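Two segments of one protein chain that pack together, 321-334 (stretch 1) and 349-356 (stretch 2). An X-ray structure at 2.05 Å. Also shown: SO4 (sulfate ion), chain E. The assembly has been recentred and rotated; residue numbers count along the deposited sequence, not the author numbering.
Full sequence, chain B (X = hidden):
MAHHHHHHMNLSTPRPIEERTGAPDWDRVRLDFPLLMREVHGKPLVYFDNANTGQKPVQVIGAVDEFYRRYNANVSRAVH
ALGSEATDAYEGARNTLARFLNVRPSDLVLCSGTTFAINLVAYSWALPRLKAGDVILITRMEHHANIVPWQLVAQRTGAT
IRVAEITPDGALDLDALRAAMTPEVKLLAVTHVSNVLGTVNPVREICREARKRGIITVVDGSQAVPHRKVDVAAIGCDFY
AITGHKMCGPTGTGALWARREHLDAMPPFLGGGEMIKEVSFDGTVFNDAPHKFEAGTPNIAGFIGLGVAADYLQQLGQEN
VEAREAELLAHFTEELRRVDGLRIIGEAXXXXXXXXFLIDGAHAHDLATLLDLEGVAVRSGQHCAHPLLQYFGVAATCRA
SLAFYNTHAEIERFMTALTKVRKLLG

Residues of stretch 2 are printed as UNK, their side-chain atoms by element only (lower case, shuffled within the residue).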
ATOM      1  N   VAL B 321      -9.140  27.134   2.380  1.00 52.96           N
ATOM      2  CA  VAL B 321      -8.272  26.678   1.296  1.00 51.76           C
ATOM      3  C   VAL B 321      -8.943  26.894  -0.054  1.00 55.03           C
ATOM      4  O   VAL B 321      -8.314  27.360  -1.012  1.00 59.86           O
ATOM      5  CB  VAL B 321      -7.893  25.200   1.497  1.00 46.34           C
ATOM      6  CG1 VAL B 321      -7.388  24.610   0.196  1.00 56.52           C
ATOM      7  CG2 VAL B 321      -6.830  25.065   2.573  1.00 47.38           C
ATOM      8  N   GLU B 322     -10.223  26.526  -0.157  1.00 52.91           N
ATOM      9  CA  GLU B 322     -10.949  26.699  -1.410  1.00 52.94           C
ATOM     10  C   GLU B 322     -10.964  28.159  -1.836  1.00 54.93           C
ATOM     11  O   GLU B 322     -10.770  28.474  -3.019  1.00 63.30           O
ATOM     12  CB  GLU B 322     -12.370  26.166  -1.255  1.00 56.50           C
ATOM     13  CG  GLU B 322     -13.311  26.569  -2.370  1.00 64.41           C
ATOM     14  CD  GLU B 322     -14.707  26.008  -2.180  1.00 68.75           C
ATOM     15  OE1 GLU B 322     -14.982  25.442  -1.101  1.00 72.19           O
ATOM     16  OE2 GLU B 322     -15.526  26.130  -3.110  1.00 71.88           O
ATOM     17  N   ALA B 323     -11.167  29.068  -0.879  1.00 56.06           N
ATOM     18  CA  ALA B 323     -11.169  30.494  -1.198  1.00 56.43           C
ATOM     19  C   ALA B 323      -9.787  30.957  -1.635  1.00 59.75           C
ATOM     20  O   ALA B 323      -9.658  31.737  -2.582  1.00 58.76           O
ATOM     21  CB  ALA B 323     -11.656  31.296   0.006  1.00 57.15           C
ATOM     22  N   ARG B 324      -8.740  30.463  -0.975  1.00 60.99           N
ATOM     23  CA  ARG B 324      -7.381  30.853  -1.337  1.00 60.20           C
ATOM     24  C   ARG B 324      -7.037  30.396  -2.751  1.00 55.15           C
ATOM     25  O   ARG B 324      -6.525  31.174  -3.562  1.00 56.90           O
ATOM     26  CB  ARG B 324      -6.392  30.268  -0.329  1.00 56.04           C
ATOM     27  CG  ARG B 324      -4.955  30.258  -0.790  1.00 59.01           C
ATOM     28  CD  ARG B 324      -4.368  31.658  -0.812  1.00 58.59           C
ATOM     29  NE  ARG B 324      -2.913  31.621  -0.908  1.00 57.18           N
ATOM     30  CZ  ARG B 324      -2.143  32.705  -0.950  1.00 61.92           C
ATOM     31  NH1 ARG B 324      -2.703  33.903  -0.920  1.00 61.75           N
ATOM     32  NH2 ARG B 324      -0.821  32.595  -1.031  1.00 54.21           N
ATOM     33  N   GLU B 325      -7.297  29.124  -3.064  1.00 53.51           N
ATOM     34  CA  GLU B 325      -6.910  28.627  -4.374  1.00 53.74           C
ATOM     35  C   GLU B 325      -7.799  29.191  -5.484  1.00 58.99           C
ATOM     36  O   GLU B 325      -7.371  29.234  -6.640  1.00 61.13           O
ATOM     37  CB  GLU B 325      -6.915  27.097  -4.360  1.00 60.09           C
ATOM     38  CG  GLU B 325      -5.876  26.514  -3.392  1.00 48.99           C
ATOM     39  CD  GLU B 325      -5.935  25.002  -3.269  1.00 54.77           C
ATOM     40  OE1 GLU B 325      -5.015  24.415  -2.633  1.00 51.55           O
ATOM     41  OE2 GLU B 325      -6.886  24.398  -3.807  1.00 54.35           O
ATOM     42  N   ALA B 326      -9.010  29.650  -5.154  1.00 57.81           N
ATOM     43  CA  ALA B 326      -9.831  30.345  -6.143  1.00 59.88           C
ATOM     44  C   ALA B 326      -9.241  31.712  -6.492  1.00 62.23           C
ATOM     45  O   ALA B 326      -9.264  32.123  -7.656  1.00 64.08           O
ATOM     46  CB  ALA B 326     -11.259  30.489  -5.628  1.00 60.48           C
ATOM     47  N   GLU B 327      -8.704  32.426  -5.502  1.00 63.00           N
ATOM     48  CA  GLU B 327      -7.970  33.654  -5.801  1.00 69.93           C
ATOM     49  C   GLU B 327      -6.754  33.356  -6.673  1.00 70.63           C
ATOM     50  O   GLU B 327      -6.547  33.991  -7.710  1.00 65.77           O
ATOM     51  CB  GLU B 327      -7.554  34.351  -4.504  1.00 70.19           C
ATOM     52  CG  GLU B 327      -6.835  35.677  -4.692  1.00 75.14           C
ATOM     53  CD  GLU B 327      -6.378  36.281  -3.375  1.00 88.31           C
ATOM     54  OE1 GLU B 327      -6.701  35.717  -2.310  1.00 92.85           O
ATOM     55  OE2 GLU B 327      -5.694  37.327  -3.399  1.00 99.49           O
ATOM     56  N   LEU B 328      -5.952  32.359  -6.280  1.00 61.21           N
ATOM     57  CA  LEU B 328      -4.805  31.977  -7.100  1.00 63.91           C
ATOM     58  C   LEU B 328      -5.237  31.581  -8.510  1.00 67.00           C
ATOM     59  O   LEU B 328      -4.621  32.007  -9.496  1.00 63.46           O
ATOM     60  CB  LEU B 328      -4.037  30.846  -6.420  1.00 57.95           C
ATOM     61  CG  LEU B 328      -3.374  31.204  -5.078  1.00 67.84           C
ATOM     62  CD1 LEU B 328      -2.940  29.944  -4.318  1.00 53.90           C
ATOM     63  CD2 LEU B 328      -2.191  32.172  -5.257  1.00 58.08           C
ATOM     64  N   LEU B 329      -6.310  30.793  -8.627  1.00 61.33           N
ATOM     65  CA  LEU B 329      -6.807  30.412  -9.945  1.00 62.45           C
ATOM     66  C   LEU B 329      -7.191  31.640 -10.764  1.00 65.60           C
ATOM     67  O   LEU B 329      -6.767  31.791 -11.916  1.00 67.01           O
ATOM     68  CB  LEU B 329      -8.009  29.468  -9.816  1.00 61.39           C
ATOM     69  CG  LEU B 329      -8.711  29.233 -11.155  1.00 62.94           C
ATOM     70  CD1 LEU B 329      -7.765  28.555 -12.130  1.00 62.55           C
ATOM     71  CD2 LEU B 329     -10.028  28.449 -11.027  1.00 62.23           C
ATOM     72  N   ALA B 330      -7.989  32.535 -10.174  1.00 70.08           N
ATOM     73  CA  ALA B 330      -8.463  33.708 -10.902  1.00 73.76           C
ATOM     74  C   ALA B 330      -7.304  34.585 -11.357  1.00 71.30           C
ATOM     75  O   ALA B 330      -7.294  35.067 -12.494  1.00 73.49           O
ATOM     76  CB  ALA B 330      -9.435  34.501 -10.032  1.00 75.61           C
ATOM     77  N   HIS B 331      -6.316  34.804 -10.486  1.00 70.12           N
ATOM     78  CA  HIS B 331      -5.129  35.550 -10.897  1.00 71.25           C
ATOM     79  C   HIS B 331      -4.394  34.815 -12.013  1.00 76.16           C
ATOM     80  O   HIS B 331      -4.053  35.405 -13.044  1.00 73.10           O
ATOM     81  CB  HIS B 331      -4.211  35.787  -9.691  1.00 72.61           C
ATOM     82  CG  HIS B 331      -2.927  36.493 -10.020  1.00 76.52           C
ATOM     83  ND1 HIS B 331      -1.864  36.551  -9.140  1.00 73.99           N
ATOM     84  CD2 HIS B 331      -2.534  37.172 -11.123  1.00 73.04           C
ATOM     85  CE1 HIS B 331      -0.873  37.227  -9.691  1.00 70.71           C
ATOM     86  NE2 HIS B 331      -1.252  37.610 -10.897  1.00 72.94           N
ATOM     87  N   PHE B 332      -4.169  33.511 -11.833  1.00 70.47           N
ATOM     88  CA  PHE B 332      -3.433  32.742 -12.830  1.00 68.14           C
ATOM     89  C   PHE B 332      -4.186  32.679 -14.151  1.00 70.06           C
ATOM     90  O   PHE B 332      -3.570  32.690 -15.222  1.00 71.23           O
ATOM     91  CB  PHE B 332      -3.166  31.331 -12.305  1.00 65.10           C
ATOM     92  CG  PHE B 332      -2.408  30.458 -13.263  1.00 64.63           C
ATOM     93  CD1 PHE B 332      -3.066  29.739 -14.247  1.00 65.05           C
ATOM     94  CD2 PHE B 332      -1.033  30.345 -13.170  1.00 63.84           C
ATOM     95  CE1 PHE B 332      -2.362  28.933 -15.124  1.00 69.05           C
ATOM     96  CE2 PHE B 332      -0.328  29.538 -14.044  1.00 63.51           C
ATOM     97  CZ  PHE B 332      -0.986  28.832 -15.016  1.00 63.96           C
ATOM     98  N   THR B 333      -5.515  32.564 -14.098  1.00 70.41           N
ATOM     99  CA  THR B 333      -6.291  32.446 -15.328  1.00 72.21           C
ATOM    100  C   THR B 333      -6.380  33.788 -16.047  1.00 78.94           C
ATOM    101  O   THR B 333      -6.276  33.845 -17.278  1.00 77.18           O
ATOM    102  CB  THR B 333      -7.696  31.909 -15.031  1.00 71.62           C
ATOM    103  OG1 THR B 333      -7.606  30.588 -14.475  1.00 68.69           O
ATOM    104  CG2 THR B 333      -8.546  31.871 -16.307  1.00 73.71           C
ATOM    105  N   GLU B 334      -6.578  34.875 -15.295  1.00 76.36           N
ATOM    106  CA  GLU B 334      -6.667  36.197 -15.911  1.00 79.49           C
ATOM    107  C   GLU B 334      -5.377  36.539 -16.641  1.00 80.42           C
ATOM    108  O   GLU B 334      -5.399  37.008 -17.782  1.00 92.83           O
ATOM    109  CB  GLU B 334      -6.989  37.248 -14.847  1.00 81.79           C
ATOM    110  CG  GLU B 334      -7.300  38.632 -15.400  1.00 91.83           C
ATOM    111  CD  GLU B 334      -7.635  39.632 -14.308  1.00 98.27           C
ATOM    112  OE1 GLU B 334      -7.335  39.350 -13.130  1.00100.97           O
ATOM    113  OE2 GLU B 334      -8.201  40.699 -14.627  1.00106.45           O
ATOM    114  N   UNK B 349     -18.117  26.398 -15.222  1.00 69.12           N
ATOM    115  CA  UNK B 349     -18.458  27.475 -14.279  1.00 69.94           C
ATOM    116  C   UNK B 349     -17.743  27.395 -12.935  1.00 76.48           C
ATOM    117  O   UNK B 349     -17.093  28.368 -12.534  1.00 68.32           O
ATOM    118  c   UNK B 349     -20.407  26.824 -15.457  1.00 71.79           C
ATOM    119  c   UNK B 349     -19.315  25.879 -15.903  1.00 73.76           C
ATOM    120  c   UNK B 349     -19.972  27.319 -14.120  1.00 70.60           C
ATOM    121  N   UNK B 350     -17.853  26.273 -12.220  1.00 65.02           N
ATOM    122  CA  UNK B 350     -17.119  26.096 -10.974  1.00 67.74           C
ATOM    123  C   UNK B 350     -15.943  25.158 -11.213  1.00 65.51           C
ATOM    124  O   UNK B 350     -16.082  24.124 -11.872  1.00 66.75           O
ATOM    125  c   UNK B 350     -17.238  25.454  -8.525  1.00 78.27           C
ATOM    126  o   UNK B 350     -17.723  25.452  -6.196  1.00 83.40           O
ATOM    127  c   UNK B 350     -18.007  25.554  -9.848  1.00 69.01           C
ATOM    128  c   UNK B 350     -18.082  25.042  -7.326  1.00 82.46           C
ATOM    129  o   UNK B 350     -19.082  24.313  -7.500  1.00 80.67           O
ATOM    130  N   UNK B 351     -14.787  25.520 -10.667  1.00 59.94           N
ATOM    131  CA  UNK B 351     -13.534  24.894 -11.062  1.00 64.55           C
ATOM    132  C   UNK B 351     -12.548  24.936  -9.901  1.00 63.57           C
ATOM    133  O   UNK B 351     -12.530  25.899  -9.129  1.00 65.70           O
ATOM    134  c   UNK B 351     -10.005  25.733 -14.361  1.00 66.13           C
ATOM    135  n   UNK B 351      -9.450  25.291 -15.664  1.00 62.86           N
ATOM    136  c   UNK B 351     -11.991  24.850 -13.141  1.00 70.76           C
ATOM    137  c   UNK B 351     -11.509  25.717 -14.300  1.00 69.82           C
ATOM    138  c   UNK B 351     -12.976  25.621 -12.293  1.00 73.23           C
ATOM    139  N   UNK B 352     -11.741  23.883  -9.772  1.00 59.12           N
ATOM    140  CA  UNK B 352     -10.594  23.903  -8.872  1.00 52.96           C
ATOM    141  C   UNK B 352      -9.377  24.478  -9.597  1.00 54.03           C
ATOM    142  O   UNK B 352      -9.363  24.610 -10.821  1.00 55.64           O
ATOM    143  c   UNK B 352     -10.296  22.495  -8.343  1.00 50.11           C
ATOM    144  N   UNK B 353      -8.326  24.800  -8.830  1.00 53.13           N
ATOM    145  CA  UNK B 353      -7.173  25.534  -9.365  1.00 59.05           C
ATOM    146  C   UNK B 353      -6.269  24.647 -10.231  1.00 56.37           C
ATOM    147  O   UNK B 353      -5.065  24.521 -10.009  1.00 54.89           O
ATOM    148  c   UNK B 353      -6.373  26.174  -8.233  1.00 53.65           C
ATOM    149  N   UNK B 354      -6.862  24.071 -11.271  1.00 54.30           N
ATOM    150  CA  UNK B 354      -6.148  23.245 -12.240  1.00 53.91           C
ATOM    151  C   UNK B 354      -6.399  23.830 -13.622  1.00 61.38           C
ATOM    152  O   UNK B 354      -7.552  24.054 -14.002  1.00 66.34           O
ATOM    153  c   UNK B 354      -6.271  21.191 -10.795  1.00 49.24           C
ATOM    154  c   UNK B 354      -6.600  21.772 -12.163  1.00 51.88           C
ATOM    155  c   UNK B 354      -5.969  20.947 -13.276  1.00 51.89           C
ATOM    156  N   UNK B 355      -5.328  24.086 -14.369  1.00 61.08           N
ATOM    157  CA  UNK B 355      -5.425  24.709 -15.688  1.00 60.29           C
ATOM    158  C   UNK B 355      -4.622  23.875 -16.677  1.00 60.17           C
ATOM    159  O   UNK B 355      -3.388  23.846 -16.611  1.00 68.26           O
ATOM    160  c   UNK B 355      -5.754  27.020 -14.731  1.00 62.58           C
ATOM    161  c   UNK B 355      -4.926  26.161 -15.681  1.00 62.24           C
ATOM    162  c   UNK B 355      -4.949  26.716 -17.089  1.00 65.05           C
ATOM    163  N   UNK B 356      -5.313  23.201 -17.591  1.00 60.75           N
ATOM    164  CA  UNK B 356      -4.674  22.535 -18.716  1.00 61.24           C
ATOM    165  C   UNK B 356      -4.818  23.434 -19.940  1.00 64.40           C
ATOM    166  O   UNK B 356      -5.911  23.939 -20.208  1.00 65.91           O
ATOM    167  c   UNK B 356      -5.306  21.166 -18.980  1.00 59.93           C
ATOM    168  o   UNK B 356      -5.039  20.245 -17.927  1.00 57.02           O
TER
HETATM  169  S   SO4 E 502       0.707  35.853  -1.689  1.00 82.35           S
HETATM  170  O1  SO4 E 502       1.354  35.175  -0.570  1.00 89.67           O
HETATM  171  O2  SO4 E 502       0.178  34.865  -2.621  1.00 85.18           O
HETATM  172  O3  SO4 E 502       1.686  36.683  -2.400  1.00 74.04           O
HETATM  173  O4  SO4 E 502      -0.392  36.653  -1.153  1.00 82.12           O
HETATM  174  O   HOH W   1      -8.578  24.412  -5.921  1.00 39.79           O

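Position 349 carries three side-chain carbons that close a ring onto its own backbone N, an arrangement that identifies proline. P349 stays out of reach of the helix and makes no contact with it.

Position 350 has three carbons in a row, the third bearing two oxygens: a carboxylate at the end of a two-methylene arm. One terminal oxygen approaches the carboxylate of E322. The residue is glutamate. The CA-to-CB bond of E350 points sideways, but the extended chain (chi1 and chi2 both t) brings its end nearer, leaving OE2 3.8 Å from E322 OE2. These are like charges, so the approach is not a salt bridge; E350 OE2 is hydrogen-bonded elsewhere in the structure.

At position 351, four carbons run unbranched to a terminal nitrogen, and the chain passes along L329; this is lysine. K351 CE lies 4.2 Å from L329 CD1, so the aliphatic part of the chain packs against leucine while NZ turns back to its own stretch and donates a hydrogen bond to the backbone O of position 354 at 2.8 Å.

Position 352 shows one carbon and no more. That CB points away from the helix, and the contact comes through the backbone, with O 3.9 Å from L329 CD2. The residue is alanine. The O of A352 also accepts a 2.6 Å hydrogen bond from N of position 354.

Position 353 also has a single carbon, but here it points toward the helix, with CB 3.6 Å from E325 O and 4.0 Å from L329 CB. This is again alanine. The CA atoms of L329 and A353 are 4.9 Å apart, a close backbone approach that accompanies the one-carbon side chain.

Position 354 has one carbon carrying two others, a beta-branched hydrocarbon: valine. V354 opens the strand and points away from the helix, making no contact with it.

Position 355 repeats the three-carbon fork, now directed toward stretch 1, where it meets L329, F332 and T333; it is valine too. V355 CG2 reaches L329 CD1 at 3.6 Å and T333 OG1 at 4.0 Å, while CB sits 3.8 Å from F332 CE1, oblique to the ring.

Position 356 has one carbon followed by one oxygen, hence serine; S356 is out of reach.

The contact buries 330 Å² in total and has no direct hydrogen bond across it. L329 is its centre, covered over 82 Å² and touching four residues, K351, A352, A353 and V355. Water 1 adds a polar link, donating to E325 OE2 at 2.7 Å and accepting from A353 N at 2.9 Å.

Stretch 2 (349-356) PEKAAVVS
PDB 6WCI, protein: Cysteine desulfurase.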